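PDB 4CHH: protein interacting with HSP90 1 from Saccharomyces cerevisiae, which takes part in pre-rRNA processing, is required for the NOP58-snoRNA interaction, is a component of the R2TP complex and interacts with HSP90, this chain being its N-terminal domain. Local coordinates for residues A[60-65]-A[112-117]; A[36-41]-A[134-139]; A[68-73]-A[93-98]; A[41-46]-A[153-158]; A[30-35]-A[64-69]. All blocks are in the same frame, centred on the assembly; numbering follows the deposited sequence.

Contacts 1 and 2 make up the buried centre of the domain, while contacts 3 and 4 lie at the surface, about 23 Å apart between centres. Contact 5 is intermediate and shares Cys64 and His65 with contact 1. Strand 29-47 serves contacts 2, 4 and 5 along its length, and strand 58-66 serves contacts 1 and 5. The chemistry changes with the place: regular parallel backbone bonding and a buried polar pair in contact 1, purely apolar helix-on-sheet packing in contact 2, prolines and a water in contact 3, one antiparallel bridge with long charged side chains in contact 4, and a bridge, a turn and a water in contact 5.

Contact 1: A[60-65]-A[112-117]; sequences FINVCH and VWDCCI
In both Asn62 and Asp114 the CG atom stands anti to the residue's own carbonyl carbon (chi1 -71° and -54°), which brings the amide and the carboxylate side by side, pointing the same way from adjacent strands. Asn62 ND2 donates to Asp114 OD1 at 3.0 Å; the bond lies in the amide plane and meets the oxygen nearly along its C-O axis, although the two groups are turned 31° apart. That OD1 also forms a salt bridge with Arg100, which would probably help keep the buried Asp114 ionised, and Asn62 OD1 accepts from the backbone N of Lys164. An asparagine suits the place because its amide can donate and accept at once. The pair sits on strands 58-66 and 109-118, parallel interior neighbours in the mixed sheet of the PIH1 N-terminal domain. Their bonds alternate in the parallel manner: Trp113 N to Phe60 O at 3.0 Å, Asn62 N to Trp113 O at 2.8 Å, Cys115 N to Asn62 O at 2.8 Å, then Cys64 N to Cys115 O and Ile117 N to Cys64 O. On the face of Ile61 and Cys115, which helix 129-147 covers, Ile61 CG2 touches Cys115 SG at 3.6 Å. On the Asn62 face, Cys64 SG takes the crowded position between its backbone N and carbonyl carbon and rests 3.8 Å from Cys116 CB, a thiol being small and apolar enough to fit there.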
# COMPACT_ATOMS: atom_id res chain seq x y z
N PHE A 60 -6.29 -5.48 6.69
CA PHE A 60 -6.31 -5.65 5.25
C PHE A 60 -5.70 -4.45 4.58
O PHE A 60 -6.01 -3.31 4.92
CB PHE A 60 -7.72 -5.86 4.70
CG PHE A 60 -8.37 -7.13 5.18
CD1 PHE A 60 -9.10 -7.15 6.37
CD2 PHE A 60 -8.31 -8.29 4.42
CE1 PHE A 60 -9.72 -8.32 6.81
CE2 PHE A 60 -8.95 -9.46 4.86
CZ PHE A 60 -9.64 -9.47 6.05
N ILE A 61 -4.84 -4.71 3.62
CA ILE A 61 -4.23 -3.64 2.84
C ILE A 61 -4.63 -3.84 1.38
O ILE A 61 -4.33 -4.88 0.80
CB ILE A 61 -2.69 -3.58 3.00
CG1 ILE A 61 -2.27 -3.31 4.44
CG2 ILE A 61 -2.10 -2.57 1.99
CD1 ILE A 61 -0.72 -3.57 4.80
N ASN A 62 -5.30 -2.84 0.81
CA ASN A 62 -5.67 -2.85 -0.60
C ASN A 62 -4.51 -2.30 -1.44
O ASN A 62 -4.30 -1.10 -1.46
CB ASN A 62 -6.96 -2.03 -0.83
CG ASN A 62 -8.20 -2.73 -0.26
OD1 ASN A 62 -8.38 -3.92 -0.42
ND2 ASN A 62 -9.02 -2.02 0.49
N VAL A 63 -3.76 -3.18 -2.15
CA VAL A 63 -2.70 -2.76 -3.06
C VAL A 63 -3.40 -2.40 -4.36
O VAL A 63 -4.10 -3.22 -4.94
CB VAL A 63 -1.56 -3.78 -3.27
CG1 VAL A 63 -0.41 -3.15 -4.06
CG2 VAL A 63 -1.08 -4.35 -1.94
N CYS A 64 -3.31 -1.16 -4.73
CA CYS A 64 -4.06 -0.65 -5.85
C CYS A 64 -3.18 0.29 -6.66
O CYS A 64 -2.04 0.52 -6.27
CB CYS A 64 -5.32 0.05 -5.33
SG CYS A 64 -5.00 1.28 -4.03
N HIS A 65 -3.66 0.77 -7.80
CA HIS A 65 -2.79 1.59 -8.63
C HIS A 65 -3.51 2.72 -9.38
O HIS A 65 -4.74 2.76 -9.45
CB HIS A 65 -2.00 0.72 -9.64
CG HIS A 65 -2.85 -0.02 -10.61
ND1 HIS A 65 -3.16 0.51 -11.85
CD2 HIS A 65 -3.47 -1.22 -10.48
CE1 HIS A 65 -3.95 -0.37 -12.44
NE2 HIS A 65 -4.16 -1.43 -11.66
N VAL A 112 -8.52 -1.39 7.63
CA VAL A 112 -8.27 -1.40 6.20
C VAL A 112 -7.51 -0.13 5.77
O VAL A 112 -7.92 0.98 6.10
CB VAL A 112 -9.61 -1.55 5.41
CG1 VAL A 112 -9.39 -1.59 3.90
CG2 VAL A 112 -10.39 -2.79 5.86
N TRP A 113 -6.43 -0.32 5.00
CA TRP A 113 -5.65 0.75 4.38
C TRP A 113 -5.58 0.52 2.90
O TRP A 113 -5.55 -0.63 2.46
CB TRP A 113 -4.20 0.78 4.90
CG TRP A 113 -3.95 1.39 6.23
CD1 TRP A 113 -3.50 2.65 6.47
CD2 TRP A 113 -3.90 0.70 7.50
NE1 TRP A 113 -3.22 2.81 7.81
CE2 TRP A 113 -3.45 1.63 8.47
CE3 TRP A 113 -4.21 -0.61 7.92
CZ2 TRP A 113 -3.31 1.31 9.83
CZ3 TRP A 113 -4.06 -0.94 9.27
CH2 TRP A 113 -3.61 0.01 10.20
N ASP A 114 -5.49 1.59 2.12
CA ASP A 114 -5.25 1.44 0.67
C ASP A 114 -3.82 1.90 0.42
O ASP A 114 -3.42 2.92 0.96
CB ASP A 114 -6.24 2.25 -0.20
CG ASP A 114 -7.72 1.99 0.08
OD1 ASP A 114 -8.09 0.83 0.33
OD2 ASP A 114 -8.50 2.97 0.07
N CYS A 115 -3.06 1.14 -0.36
CA CYS A 115 -1.68 1.49 -0.73
C CYS A 115 -1.63 1.56 -2.25
O CYS A 115 -1.66 0.52 -2.90
CB CYS A 115 -0.69 0.45 -0.18
SG CYS A 115 -0.36 0.60 1.59
N CYS A 116 -1.59 2.78 -2.80
CA CYS A 116 -1.67 3.04 -4.23
C CYS A 116 -0.30 3.29 -4.83
O CYS A 116 0.45 4.15 -4.38
CB CYS A 116 -2.62 4.21 -4.50
SG CYS A 116 -3.18 4.34 -6.21
N ILE A 117 0.01 2.54 -5.88
CA ILE A 117 1.29 2.66 -6.58
C ILE A 117 1.02 3.05 -8.03
O ILE A 117 -0.13 3.03 -8.47
CB ILE A 117 2.13 1.34 -6.47
CG1 ILE A 117 1.40 0.14 -7.19
CG2 ILE A 117 2.50 1.05 -5.01
CD1 ILE A 117 2.17 -1.19 -7.28

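Contact 2: A[36-41]-A[134-139]; sequences ADFVIK and ILVEWC
Helix segment 134-139 lies over strand segment 36-41 with the two axes 10.4 Å apart at closest approach and 64° between their directions, a helix packed on a sheet. Ile40 makes the largest contribution to the contact: its terminal CD1 rests against both Val136 CG1, 4.0 Å away, and Cys139 CB, 3.8 Å away. Val136 presents both branches, for its CG2 also meets Phe38 CE2 at 4.1 Å, approaching the edge of the ring near its plane. Phe38 holds CG in the crowded position between backbone N and carbonyl carbon (chi1 70°), which carries the ring out toward the helix and brings its CZ to 4.4 Å from Leu135 CD1. Asp37 and Phe38 both face Val63 in a classic beta bulge of strand 29-47. Earlier in helix 129-147, Arg132 makes a cation-pi contact with the Phe38 ring. Branched aliphatic groups and a phenyl ring suit this buried layer, since they present carbon alone; the contact therefore implies cohesion by van der Waals contact and exclusion of water, with little directional bonding.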
# COMPACT_ATOMS: atom_id res chain seq x y z
N ALA A 36 -8.38 -1.19 -8.21
CA ALA A 36 -8.18 -2.37 -7.36
C ALA A 36 -7.24 -3.38 -8.01
O ALA A 36 -7.26 -3.58 -9.23
CB ALA A 36 -9.53 -3.05 -7.03
N ASP A 37 -6.36 -3.98 -7.21
CA ASP A 37 -5.43 -4.94 -7.76
C ASP A 37 -5.46 -6.19 -6.89
O ASP A 37 -6.14 -7.18 -7.25
CB ASP A 37 -4.01 -4.33 -7.90
CG ASP A 37 -2.94 -5.21 -8.53
OD1 ASP A 37 -3.26 -6.37 -8.91
OD2 ASP A 37 -1.78 -4.77 -8.61
N PHE A 38 -4.80 -6.16 -5.72
CA PHE A 38 -4.82 -7.33 -4.82
C PHE A 38 -4.82 -6.88 -3.34
O PHE A 38 -4.76 -5.69 -3.06
CB PHE A 38 -3.67 -8.32 -5.17
CG PHE A 38 -2.29 -7.82 -4.83
CD1 PHE A 38 -1.58 -7.03 -5.74
CD2 PHE A 38 -1.67 -8.18 -3.64
CE1 PHE A 38 -0.29 -6.59 -5.44
CE2 PHE A 38 -0.37 -7.75 -3.35
CZ PHE A 38 0.30 -6.95 -4.25
N VAL A 39 -4.96 -7.84 -2.42
CA VAL A 39 -5.09 -7.61 -0.96
C VAL A 39 -4.00 -8.32 -0.18
O VAL A 39 -3.65 -9.48 -0.46
CB VAL A 39 -6.48 -8.12 -0.44
CG1 VAL A 39 -6.64 -7.95 1.07
CG2 VAL A 39 -7.62 -7.40 -1.14
N ILE A 40 -3.52 -7.64 0.87
CA ILE A 40 -2.60 -8.21 1.86
C ILE A 40 -3.41 -8.34 3.13
O ILE A 40 -3.97 -7.35 3.59
CB ILE A 40 -1.29 -7.40 2.09
CG1 ILE A 40 -0.58 -6.97 0.78
CG2 ILE A 40 -0.34 -8.11 3.07
CD1 ILE A 40 0.36 -5.71 0.95
N LYS A 41 -3.47 -9.53 3.70
CA LYS A 41 -4.15 -9.73 4.98
C LYS A 41 -3.08 -9.92 6.03
O LYS A 41 -2.13 -10.65 5.81
CB LYS A 41 -5.11 -10.92 4.90
CG LYS A 41 -5.92 -11.17 6.15
CD LYS A 41 -6.86 -12.34 5.91
CE LYS A 41 -7.07 -13.17 7.14
NZ LYS A 41 -7.83 -14.41 6.83
N ILE A 134 9.06 -7.59 -1.99
CA ILE A 134 9.61 -6.33 -1.48
C ILE A 134 8.49 -5.25 -1.47
O ILE A 134 8.39 -4.47 -0.52
CB ILE A 134 10.83 -5.94 -2.35
CG1 ILE A 134 12.04 -6.88 -2.06
CG2 ILE A 134 11.21 -4.48 -2.19
CD1 ILE A 134 13.21 -6.75 -3.10
N LEU A 135 7.65 -5.22 -2.52
CA LEU A 135 6.58 -4.23 -2.59
C LEU A 135 5.58 -4.46 -1.42
O LEU A 135 5.13 -3.50 -0.79
CB LEU A 135 5.89 -4.27 -3.99
CG LEU A 135 4.70 -3.28 -4.32
CD1 LEU A 135 3.38 -3.82 -3.81
CD2 LEU A 135 4.97 -1.83 -3.84
N VAL A 136 5.25 -5.73 -1.14
CA VAL A 136 4.33 -6.08 -0.03
C VAL A 136 4.90 -5.56 1.31
O VAL A 136 4.15 -5.00 2.10
CB VAL A 136 4.06 -7.61 -0.02
CG1 VAL A 136 3.55 -8.09 1.35
CG2 VAL A 136 3.08 -7.97 -1.13
N GLU A 137 6.23 -5.77 1.55
CA GLU A 137 6.93 -5.29 2.74
C GLU A 137 6.85 -3.75 2.83
O GLU A 137 6.57 -3.23 3.91
CB GLU A 137 8.41 -5.77 2.70
CG GLU A 137 9.25 -5.25 3.88
CD GLU A 137 8.75 -5.59 5.28
OE1 GLU A 137 8.12 -6.65 5.46
OE2 GLU A 137 8.95 -4.76 6.19
N TRP A 138 7.06 -3.02 1.69
CA TRP A 138 6.97 -1.55 1.62
C TRP A 138 5.57 -1.05 1.97
O TRP A 138 5.44 -0.01 2.63
CB TRP A 138 7.34 -1.04 0.24
CG TRP A 138 8.82 -1.05 -0.03
CD1 TRP A 138 9.83 -0.98 0.88
CD2 TRP A 138 9.44 -1.11 -1.32
NE1 TRP A 138 11.05 -1.03 0.25
CE2 TRP A 138 10.84 -1.06 -1.11
CE3 TRP A 138 8.96 -1.14 -2.64
CZ2 TRP A 138 11.76 -1.04 -2.16
CZ3 TRP A 138 9.87 -1.19 -3.68
CH2 TRP A 138 11.25 -1.15 -3.44
N CYS A 139 4.52 -1.79 1.53
CA CYS A 139 3.12 -1.47 1.84
C CYS A 139 2.87 -1.63 3.33
O CYS A 139 2.26 -0.76 3.93
CB CYS A 139 2.16 -2.33 1.01
SG CYS A 139 2.14 -1.90 -0.74

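Contact 3: A[68-73]-A[93-98]; sequences LVPKPE and PIITSC
Pro93 sets the CB-CG-CD side of its ring against the carbonyl oxygen of Pro70. Its CB lies 3.6 Å from Pro70 O; CG, at the tip, comes closest at 3.4 Å and also nears Pro70 CB; CD closes the ring near the same oxygen and meets Pro72 CD at 3.8 Å, the two rings crossing obliquely. A compact, stiff proline suits the place because it offers three ring carbons to a single backbone carbonyl, one of which also serves Pro72. An alanine at Pro93 would lack CG and CD and would probably lose the contact with Pro72 and much of the cover over Pro70 O. Segment 68-73 belongs to the loop between strand 58-66 and helix 78-86, running extended from Val69 on, and segment 93-98 leads into strand 95-103; the two parent strands flank strand 109-118 in the sheet, so the contact brings the two sides together over the C-terminal end of strand 109-118, where Val69 also touches Cys116. Here one water donates to both carbonyls, Pro70 O at 2.9 Å and Pro93 O at 2.7 Å, and so ties the segments together. Further along, Val69 and Ile95 slide past each other in opposite directions. Val69 CG1, anti to its backbone N, lies 3.8 Å from Pro93 O and 4.0 Å from Ile95 CD1, and that same methyl of Ile95 reaches Pro70 CD at 4.2 Å.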
# COMPACT_ATOMS: atom_id res chain seq x y z
N LEU A 68 -1.36 8.26 -11.93
CA LEU A 68 -1.14 9.56 -11.28
C LEU A 68 -0.12 9.52 -10.13
O LEU A 68 0.29 10.57 -9.64
CB LEU A 68 -2.50 10.07 -10.74
CG LEU A 68 -3.33 11.01 -11.63
CD1 LEU A 68 -3.74 10.35 -12.94
CD2 LEU A 68 -4.57 11.47 -10.91
N VAL A 69 0.24 8.31 -9.68
CA VAL A 69 1.22 8.10 -8.62
C VAL A 69 2.60 8.19 -9.27
O VAL A 69 2.82 7.58 -10.32
CB VAL A 69 1.02 6.73 -7.87
CG1 VAL A 69 2.08 6.51 -6.78
CG2 VAL A 69 -0.39 6.58 -7.29
N PRO A 70 3.56 8.91 -8.66
CA PRO A 70 4.92 8.91 -9.21
C PRO A 70 5.49 7.49 -9.36
O PRO A 70 5.05 6.54 -8.69
CB PRO A 70 5.73 9.69 -8.18
CG PRO A 70 4.73 10.55 -7.48
CD PRO A 70 3.48 9.71 -7.42
N LYS A 71 6.45 7.36 -10.26
CA LYS A 71 7.08 6.07 -10.49
C LYS A 71 8.62 6.27 -10.48
O LYS A 71 9.09 7.41 -10.64
CB LYS A 71 6.57 5.42 -11.78
CG LYS A 71 6.92 6.13 -13.08
CD LYS A 71 6.49 5.33 -14.31
CE LYS A 71 7.44 4.20 -14.67
NZ LYS A 71 7.29 3.77 -16.09
N PRO A 72 9.43 5.22 -10.17
CA PRO A 72 10.90 5.40 -10.20
C PRO A 72 11.38 5.93 -11.56
O PRO A 72 10.81 5.57 -12.61
CB PRO A 72 11.43 3.96 -9.97
CG PRO A 72 10.32 3.28 -9.25
CD PRO A 72 9.09 3.81 -9.92
N GLU A 73 12.44 6.71 -11.55
CA GLU A 73 13.07 7.24 -12.76
C GLU A 73 13.82 6.12 -13.49
O GLU A 73 13.83 6.09 -14.72
CB GLU A 73 14.01 8.40 -12.42
CG GLU A 73 13.26 9.70 -12.17
CD GLU A 73 14.12 10.92 -11.88
OE1 GLU A 73 15.00 10.84 -10.99
OE2 GLU A 73 13.90 11.96 -12.54
N PRO A 93 7.23 4.29 -5.36
CA PRO A 93 6.47 5.23 -4.50
C PRO A 93 5.07 4.69 -4.14
O PRO A 93 4.40 4.06 -4.97
CB PRO A 93 6.38 6.50 -5.37
CG PRO A 93 7.57 6.38 -6.34
CD PRO A 93 7.57 4.90 -6.66
N ILE A 94 4.66 4.88 -2.88
CA ILE A 94 3.35 4.44 -2.37
C ILE A 94 2.62 5.64 -1.76
O ILE A 94 3.20 6.34 -0.93
CB ILE A 94 3.45 3.27 -1.34
CG1 ILE A 94 4.29 2.08 -1.90
CG2 ILE A 94 2.03 2.79 -0.91
CD1 ILE A 94 4.84 1.17 -0.92
N ILE A 95 1.35 5.83 -2.12
CA ILE A 95 0.48 6.79 -1.50
C ILE A 95 -0.54 5.95 -0.70
O ILE A 95 -1.27 5.14 -1.27
CB ILE A 95 -0.16 7.81 -2.49
CG1 ILE A 95 0.96 8.67 -3.17
CG2 ILE A 95 -1.14 8.74 -1.71
CD1 ILE A 95 0.55 9.41 -4.42
N THR A 96 -0.54 6.13 0.62
CA THR A 96 -1.36 5.34 1.55
C THR A 96 -2.48 6.18 2.11
O THR A 96 -2.26 7.32 2.52
CB THR A 96 -0.48 4.77 2.68
OG1 THR A 96 0.62 4.10 2.09
CG2 THR A 96 -1.22 3.80 3.59
N SER A 97 -3.66 5.60 2.15
CA SER A 97 -4.83 6.27 2.68
C SER A 97 -4.82 6.28 4.20
O SER A 97 -4.06 5.53 4.82
CB SER A 97 -6.09 5.56 2.18
OG SER A 97 -6.25 4.30 2.81
N CYS A 98 -5.73 7.04 4.81
CA CYS A 98 -5.96 6.92 6.24
C CYS A 98 -6.66 5.54 6.42
O CYS A 98 -7.24 5.03 5.44
CB CYS A 98 -6.82 8.08 6.74
SG CYS A 98 -8.57 7.94 6.28
O HOH W 1 4.64 3.87 -7.70

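Contact 4: A[41-46]-A[153-158]; sequences KTKLLS and RDRIAF
Backbone bonds come first: Lys41 N donates to Ala157 O at 2.8 Å and Ala157 N to Lys41 O at 3.0 Å, making a single antiparallel hydrogen-bonded pair. Two CA-H...O contacts follow on its Thr42 side, Ile156 CA to Lys41 O at 3.3 Å and Thr42 CA to Arg155 O at 3.4 Å. Arg155 centres an inverse gamma turn. Among side chains, Lys43 CD lies 3.7 Å above the centre of the Arg155 guanidinium. A lysine suits the place: its apolar methylenes cover the cation, while a bend at chi4 (73°) takes NZ to a hydrogen bond with Gly56 O and probably eases the repulsion with Arg155 NH2, 4.7 Å from NZ. Leu45 CD2 adds a contact at 3.9 Å to Arg155 NH1. An alanine at Lys43 would remove the CD and CE methylenes and so probably uncover that face of the guanidinium and lose the tie to Gly56. The loop runs on from strand 149-151 along the same edge of strand 29-47, while Thr42 and Ile156 touch Leu140 of helix 129-147.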
# COMPACT_ATOMS: atom_id res chain seq x y z
N LYS A 41 -3.47 -9.53 3.70
CA LYS A 41 -4.15 -9.73 4.98
C LYS A 41 -3.08 -9.92 6.03
O LYS A 41 -2.13 -10.65 5.81
CB LYS A 41 -5.11 -10.92 4.90
CG LYS A 41 -5.92 -11.17 6.15
CD LYS A 41 -6.86 -12.34 5.91
CE LYS A 41 -7.07 -13.17 7.14
NZ LYS A 41 -7.83 -14.41 6.83
N THR A 42 -3.19 -9.22 7.15
CA THR A 42 -2.23 -9.36 8.22
C THR A 42 -2.97 -9.19 9.54
O THR A 42 -4.20 -9.29 9.58
CB THR A 42 -0.97 -8.41 8.02
OG1 THR A 42 -0.06 -8.56 9.10
CG2 THR A 42 -1.33 -6.98 7.89
N LYS A 43 -2.21 -8.97 10.61
CA LYS A 43 -2.67 -8.84 11.99
C LYS A 43 -2.04 -7.60 12.65
O LYS A 43 -0.85 -7.35 12.51
CB LYS A 43 -2.25 -10.14 12.73
CG LYS A 43 -2.94 -10.34 14.06
CD LYS A 43 -2.57 -11.68 14.69
CE LYS A 43 -3.11 -11.79 16.09
NZ LYS A 43 -4.59 -11.99 16.09
N LEU A 44 -2.84 -6.84 13.39
CA LEU A 44 -2.31 -5.68 14.12
C LEU A 44 -1.61 -6.16 15.43
O LEU A 44 -2.26 -6.78 16.26
CB LEU A 44 -3.46 -4.71 14.45
CG LEU A 44 -3.13 -3.46 15.29
CD1 LEU A 44 -2.22 -2.50 14.54
CD2 LEU A 44 -4.41 -2.75 15.72
N LEU A 45 -0.29 -5.94 15.59
CA LEU A 45 0.35 -6.41 16.82
C LEU A 45 0.28 -5.34 17.92
O LEU A 45 0.09 -5.67 19.09
CB LEU A 45 1.80 -6.85 16.60
CG LEU A 45 2.02 -8.02 15.61
CD1 LEU A 45 3.51 -8.33 15.48
CD2 LEU A 45 1.20 -9.29 15.99
N SER A 46 0.47 -4.08 17.55
CA SER A 46 0.41 -2.98 18.53
C SER A 46 0.10 -1.69 17.81
O SER A 46 0.32 -1.60 16.62
CB SER A 46 1.70 -2.88 19.34
OG SER A 46 2.78 -2.55 18.50
N ARG A 153 4.37 -9.95 10.27
CA ARG A 153 5.02 -10.44 9.06
C ARG A 153 4.81 -11.97 8.93
O ARG A 153 5.04 -12.52 7.86
CB ARG A 153 6.54 -10.09 9.05
CG ARG A 153 6.87 -8.56 9.14
CD ARG A 153 6.19 -7.74 8.06
NE ARG A 153 6.79 -6.41 7.85
CZ ARG A 153 6.41 -5.30 8.47
NH1 ARG A 153 5.47 -5.33 9.40
NH2 ARG A 153 7.00 -4.14 8.17
N ASP A 154 4.36 -12.64 9.98
CA ASP A 154 4.16 -14.11 9.93
C ASP A 154 2.71 -14.47 9.61
O ASP A 154 2.47 -15.31 8.73
CB ASP A 154 4.58 -14.78 11.25
CG ASP A 154 6.00 -14.47 11.70
OD1 ASP A 154 6.87 -14.26 10.84
OD2 ASP A 154 6.23 -14.41 12.92
N ARG A 155 1.75 -13.85 10.33
CA ARG A 155 0.33 -14.11 10.11
C ARG A 155 -0.11 -13.28 8.94
O ARG A 155 -0.88 -12.34 9.08
CB ARG A 155 -0.49 -13.83 11.37
CG ARG A 155 -0.60 -15.03 12.30
CD ARG A 155 0.43 -14.99 13.38
NE ARG A 155 -0.20 -15.03 14.70
CZ ARG A 155 0.06 -14.17 15.68
NH1 ARG A 155 0.94 -13.19 15.50
NH2 ARG A 155 -0.57 -14.28 16.84
N ILE A 156 0.42 -13.61 7.79
CA ILE A 156 0.22 -12.90 6.53
C ILE A 156 -0.41 -13.85 5.51
O ILE A 156 -0.06 -15.04 5.46
CB ILE A 156 1.56 -12.30 6.07
CG1 ILE A 156 1.39 -11.29 4.92
CG2 ILE A 156 2.64 -13.38 5.77
CD1 ILE A 156 2.56 -10.25 4.83
N ALA A 157 -1.38 -13.33 4.75
CA ALA A 157 -2.09 -14.08 3.72
C ALA A 157 -2.44 -13.18 2.54
O ALA A 157 -2.42 -11.95 2.64
CB ALA A 157 -3.34 -14.75 4.30
N PHE A 158 -2.76 -13.81 1.40
CA PHE A 158 -3.10 -13.13 0.16
C PHE A 158 -4.46 -13.61 -0.35
O PHE A 158 -4.53 -14.51 -1.20
CB PHE A 158 -1.98 -13.28 -0.90
CG PHE A 158 -0.66 -12.75 -0.38
CD1 PHE A 158 -0.40 -11.38 -0.37
CD2 PHE A 158 0.27 -13.61 0.21
CE1 PHE A 158 0.80 -10.88 0.18
CE2 PHE A 158 1.46 -13.11 0.78
CZ PHE A 158 1.72 -11.75 0.75

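Contact 5: A[30-35]-A[64-69]; sequences SKIEPI and CHSPLV
Ile35 lies across the imidazole of His65 as a bump on a flat plate: its CB is 3.8 Å from the ring centroid, 19° off the normal, and CG2 is 3.5 Å from NE2. His65 keeps CG between its backbone N and carbonyl carbon, which holds the ring over Ile35, and ND1 is hydrogen-bonded to Ser119 OG. Their backbones form an antiparallel hydrogen-bonded pair, Ile35 N to His65 O at 2.7 Å and His65 N to Ile35 O. The Pro34 ring comes against the Cys64 thiol, CB to SG at 3.4 Å. Ile32 packs against side chains of the type I turn Ser66 to Val69: its CG2 lies 3.5 Å from Ser66 OG and its CG1 3.9 Å from Leu68 CD2. Ser66 suits the turn because OG accepts from Leu68 N, an ST turn; OG is also hydrogen-bonded to a water, 2.6 Å away, that donates to Glu33 O. At the open end of the hairpin of strands 29-47 and 58-66, the buried Ser66 hydroxyl thus has two partners and is probably satisfied.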
# COMPACT_ATOMS: atom_id res chain seq x y z
N SER A 30 -5.66 17.51 -5.24
CA SER A 30 -6.03 16.62 -6.34
C SER A 30 -6.54 15.30 -5.78
O SER A 30 -6.15 14.90 -4.68
CB SER A 30 -4.85 16.37 -7.27
OG SER A 30 -4.61 17.49 -8.11
N LYS A 31 -7.38 14.61 -6.56
CA LYS A 31 -7.92 13.32 -6.18
C LYS A 31 -7.34 12.24 -7.08
O LYS A 31 -7.20 12.41 -8.29
CB LYS A 31 -9.45 13.31 -6.24
CG LYS A 31 -10.15 14.29 -5.30
CD LYS A 31 -10.47 13.69 -3.94
CE LYS A 31 -11.47 14.52 -3.19
NZ LYS A 31 -11.99 13.80 -2.00
N ILE A 32 -6.98 11.13 -6.48
CA ILE A 32 -6.50 9.96 -7.19
C ILE A 32 -7.53 8.88 -6.90
O ILE A 32 -7.74 8.57 -5.74
CB ILE A 32 -5.06 9.55 -6.76
CG1 ILE A 32 -4.01 10.64 -7.10
CG2 ILE A 32 -4.69 8.19 -7.38
CD1 ILE A 32 -2.58 10.34 -6.55
N GLU A 33 -8.16 8.34 -7.95
CA GLU A 33 -9.13 7.26 -7.81
C GLU A 33 -8.40 5.94 -8.10
O GLU A 33 -8.00 5.70 -9.24
CB GLU A 33 -10.34 7.47 -8.73
CG GLU A 33 -11.05 8.79 -8.43
CD GLU A 33 -12.56 8.71 -8.51
OE1 GLU A 33 -13.10 8.71 -9.64
OE2 GLU A 33 -13.20 8.64 -7.44
N PRO A 34 -8.10 5.12 -7.06
CA PRO A 34 -7.28 3.92 -7.29
C PRO A 34 -8.00 2.79 -8.03
O PRO A 34 -9.21 2.65 -7.92
CB PRO A 34 -6.88 3.48 -5.87
CG PRO A 34 -7.26 4.62 -4.97
CD PRO A 34 -8.42 5.28 -5.63
N ILE A 35 -7.23 1.99 -8.77
CA ILE A 35 -7.72 0.82 -9.50
C ILE A 35 -7.37 -0.41 -8.64
O ILE A 35 -6.19 -0.63 -8.34
CB ILE A 35 -7.12 0.74 -10.95
CG1 ILE A 35 -7.45 2.02 -11.78
CG2 ILE A 35 -7.58 -0.56 -11.69
CD1 ILE A 35 -6.46 2.34 -12.93
N CYS A 64 -3.31 -1.16 -4.73
CA CYS A 64 -4.06 -0.65 -5.85
C CYS A 64 -3.18 0.29 -6.66
O CYS A 64 -2.04 0.52 -6.27
CB CYS A 64 -5.32 0.05 -5.33
SG CYS A 64 -5.00 1.28 -4.03
N HIS A 65 -3.66 0.77 -7.80
CA HIS A 65 -2.79 1.59 -8.63
C HIS A 65 -3.51 2.72 -9.38
O HIS A 65 -4.74 2.76 -9.45
CB HIS A 65 -2.00 0.72 -9.64
CG HIS A 65 -2.85 -0.02 -10.61
ND1 HIS A 65 -3.16 0.51 -11.85
CD2 HIS A 65 -3.47 -1.22 -10.48
CE1 HIS A 65 -3.95 -0.37 -12.44
NE2 HIS A 65 -4.16 -1.43 -11.66
N SER A 66 -2.72 3.65 -9.89
CA SER A 66 -3.14 4.77 -10.71
C SER A 66 -1.95 5.31 -11.50
O SER A 66 -0.83 5.34 -10.97
CB SER A 66 -3.75 5.89 -9.86
OG SER A 66 -3.97 7.07 -10.62
N PRO A 67 -2.16 5.79 -12.75
CA PRO A 67 -1.04 6.39 -13.49
C PRO A 67 -0.62 7.75 -12.92
O PRO A 67 0.42 8.30 -13.32
CB PRO A 67 -1.62 6.52 -14.90
CG PRO A 67 -3.10 6.74 -14.67
CD PRO A 67 -3.42 5.82 -13.53
N LEU A 68 -1.36 8.26 -11.93
CA LEU A 68 -1.14 9.56 -11.28
C LEU A 68 -0.12 9.52 -10.13
O LEU A 68 0.29 10.57 -9.64
CB LEU A 68 -2.50 10.07 -10.74
CG LEU A 68 -3.33 11.01 -11.63
CD1 LEU A 68 -3.74 10.35 -12.94
CD2 LEU A 68 -4.57 11.47 -10.91
N VAL A 69 0.24 8.31 -9.68
CA VAL A 69 1.22 8.10 -8.62
C VAL A 69 2.60 8.19 -9.27
O VAL A 69 2.82 7.58 -10.32
CB VAL A 69 1.02 6.73 -7.87
CG1 VAL A 69 2.08 6.51 -6.78
CG2 VAL A 69 -0.39 6.58 -7.29
O HOH W 2 -6.53 7.15 -10.91